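Side-chain contact in GH3 beta-N-acetylglucosaminidase (Paenibacillaceae, PDB 6K5J), which hydrolyses terminal beta-linked N-acetylglucosamine residues as a family 3 glycoside hydrolase: residues Ala314-Ser318 and Gly319-Glu323. Sequence-based numbering, arbitrary orientation.
Sequences AAVES and GRISE
The carbonyl oxygen of A315 takes two backbone N-H groups from the chain that folds back over the end of helix 302-317. R320 N lies 2.8 Å from A315 O and approaches nearly head-on to the carbonyl, whereas I321 N, at 3.2 Å from A315 O, comes from above the carbonyl plane but with a straighter N-H (160°). G319 N closes the inner turn on V316 O (3.2 Å), again from above the plane. A water donates to both V316 O and I321 O, bridging the last helical turn to the returning loop. I321 O also receives a CA-H contact from V316 (CA to O 3.6 Å).

Outside this polar frame, I321 lays its CG1-CD1 arm beside the A315 methyl, CD1 to CB 3.9 Å. The arm runs anti to the carbonyl carbon (chi1 -63°) and is extended beyond. V316 meets I321 at about a right angle, CG2 against CB at 4.1 Å, and I326 touches both. The aliphatic start of R320 passes S318 OG, with CG 3.6 Å from OG, before its guanidinium pairs with E283 on helix 281-291. That helix also contacts A315 and I321 through V286 and V289.

Positive phi at G319 (81°), with the R320 and G319 bonds back, makes the helix end a Schellman motif; S322 OG then caps R325 N of helix 323-339, the loop joining consecutive helices of the TIM-barrel-type N-terminal domain.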
ATOM      1  N   ALA A 314      11.664  29.635  -7.484  1.00 23.43           N
ATOM      2  CA  ALA A 314      12.032  30.367  -8.695  1.00 26.83           C
ATOM      3  C   ALA A 314      10.818  30.626  -9.579  1.00 25.14           C
ATOM      4  O   ALA A 314      10.722  31.678 -10.225  1.00 24.02           O
ATOM      5  CB  ALA A 314      13.104  29.601  -9.473  1.00 25.08           C
ATOM      6  N   ALA A 315       9.880  29.675  -9.618  1.00 22.48           N
ATOM      7  CA  ALA A 315       8.677  29.839 -10.429  1.00 23.89           C
ATOM      8  C   ALA A 315       7.798  30.969  -9.904  1.00 23.88           C
ATOM      9  O   ALA A 315       7.193  31.705 -10.691  1.00 23.44           O
ATOM     10  CB  ALA A 315       7.895  28.527 -10.479  1.00 21.82           C
ATOM     11  N   VAL A 316       7.708  31.129  -8.580  1.00 20.94           N
ATOM     12  CA  VAL A 316       6.978  32.277  -8.047  1.00 20.13           C
ATOM     13  C   VAL A 316       7.745  33.560  -8.324  1.00 22.10           C
ATOM     14  O   VAL A 316       7.160  34.586  -8.690  1.00 21.95           O
ATOM     15  CB  VAL A 316       6.706  32.108  -6.541  1.00 25.19           C
ATOM     16  CG1 VAL A 316       6.028  33.374  -5.969  1.00 24.70           C
ATOM     17  CG2 VAL A 316       5.861  30.860  -6.289  1.00 23.88           C
ATOM     18  N   GLU A 317       9.068  33.523  -8.175  1.00 23.26           N
ATOM     19  CA  GLU A 317       9.846  34.743  -8.342  1.00 23.23           C
ATOM     20  C   GLU A 317       9.903  35.196  -9.795  1.00 25.87           C
ATOM     21  O   GLU A 317      10.078  36.393 -10.050  1.00 23.81           O
ATOM     22  CB  GLU A 317      11.244  34.536  -7.773  1.00 24.03           C
ATOM     23  CG  GLU A 317      11.238  34.439  -6.238  1.00 27.01           C
ATOM     24  CD  GLU A 317      12.632  34.269  -5.661  1.00 34.82           C
ATOM     25  OE1 GLU A 317      13.533  33.802  -6.399  1.00 37.71           O
ATOM     26  OE2 GLU A 317      12.823  34.602  -4.473  1.00 43.41           O
ATOM     27  N   SER A 318       9.703  34.280 -10.742  1.00 20.20           N
ATOM     28  CA  SER A 318       9.689  34.598 -12.160  1.00 21.14           C
ATOM     29  C   SER A 318       8.285  34.851 -12.700  1.00 23.13           C
ATOM     30  O   SER A 318       8.127  35.040 -13.911  1.00 22.06           O
ATOM     31  CB  SER A 318      10.352  33.468 -12.956  1.00 24.28           C
ATOM     32  OG  SER A 318       9.540  32.306 -12.940  1.00 23.62           O
ATOM     33  N   GLY A 319       7.269  34.844 -11.844  1.00 22.21           N
ATOM     34  CA  GLY A 319       5.912  35.109 -12.279  1.00 23.38           C
ATOM     35  C   GLY A 319       5.189  33.942 -12.913  1.00 26.03           C
ATOM     36  O   GLY A 319       4.097  34.140 -13.459  1.00 24.67           O
ATOM     37  N   ARG A 320       5.765  32.736 -12.884  1.00 22.18           N
ATOM     38  CA  ARG A 320       5.104  31.584 -13.489  1.00 24.76           C
ATOM     39  C   ARG A 320       3.976  31.044 -12.630  1.00 25.70           C
ATOM     40  O   ARG A 320       2.988  30.536 -13.168  1.00 27.00           O
ATOM     41  CB  ARG A 320       6.106  30.457 -13.745  1.00 26.01           C
ATOM     42  CG  ARG A 320       7.032  30.679 -14.913  1.00 27.94           C
ATOM     43  CD  ARG A 320       7.967  29.467 -15.060  1.00 31.69           C
ATOM     44  NE  ARG A 320       7.207  28.252 -15.367  1.00 37.20           N
ATOM     45  CZ  ARG A 320       7.712  27.020 -15.336  1.00 41.05           C
ATOM     46  NH1 ARG A 320       8.979  26.830 -14.989  1.00 39.92           N
ATOM     47  NH2 ARG A 320       6.949  25.978 -15.639  1.00 38.30           N
ATOM     48  N   ILE A 321       4.125  31.101 -11.309  1.00 24.24           N
ATOM     49  CA  ILE A 321       3.083  30.716 -10.363  1.00 25.06           C
ATOM     50  C   ILE A 321       2.706  31.956  -9.569  1.00 24.20           C
ATOM     51  O   ILE A 321       3.584  32.656  -9.048  1.00 24.53           O
ATOM     52  CB  ILE A 321       3.544  29.579  -9.430  1.00 22.30           C
ATOM     53  CG1 ILE A 321       3.844  28.305 -10.242  1.00 23.31           C
ATOM     54  CG2 ILE A 321       2.492  29.306  -8.358  1.00 24.33           C
ATOM     55  CD1 ILE A 321       4.465  27.150  -9.391  1.00 25.35           C
ATOM     56  N   SER A 322       1.406  32.225  -9.492  1.00 24.50           N
ATOM     57  CA  SER A 322       0.871  33.449  -8.917  1.00 28.53           C
ATOM     58  C   SER A 322       0.804  33.380  -7.395  1.00 29.51           C
ATOM     59  O   SER A 322       0.843  32.310  -6.779  1.00 26.81           O
ATOM     60  CB  SER A 322      -0.524  33.742  -9.479  1.00 30.49           C
ATOM     61  OG  SER A 322      -1.518  32.958  -8.831  1.00 29.32           O
ATOM     62  N   GLU A 323       0.685  34.564  -6.794  1.00 26.74           N
ATOM     63  CA  GLU A 323       0.584  34.674  -5.345  1.00 26.16           C
ATOM     64  C   GLU A 323      -0.677  33.999  -4.825  1.00 24.78           C
ATOM     65  O   GLU A 323      -0.632  33.274  -3.825  1.00 28.82           O
ATOM     66  CB  GLU A 323       0.609  36.146  -4.936  1.00 28.62           C
ATOM     67  CG  GLU A 323       0.324  36.372  -3.453  1.00 31.95           C
ATOM     68  CD  GLU A 323       0.542  37.817  -3.031  1.00 37.57           C
ATOM     69  OE1 GLU A 323       0.720  38.676  -3.923  1.00 38.35           O
ATOM     70  OE2 GLU A 323       0.543  38.088  -1.809  1.00 38.13           O
TER
HETATM   71  O   HOH W   1       4.478  35.258  -9.275  1.00 23.48           O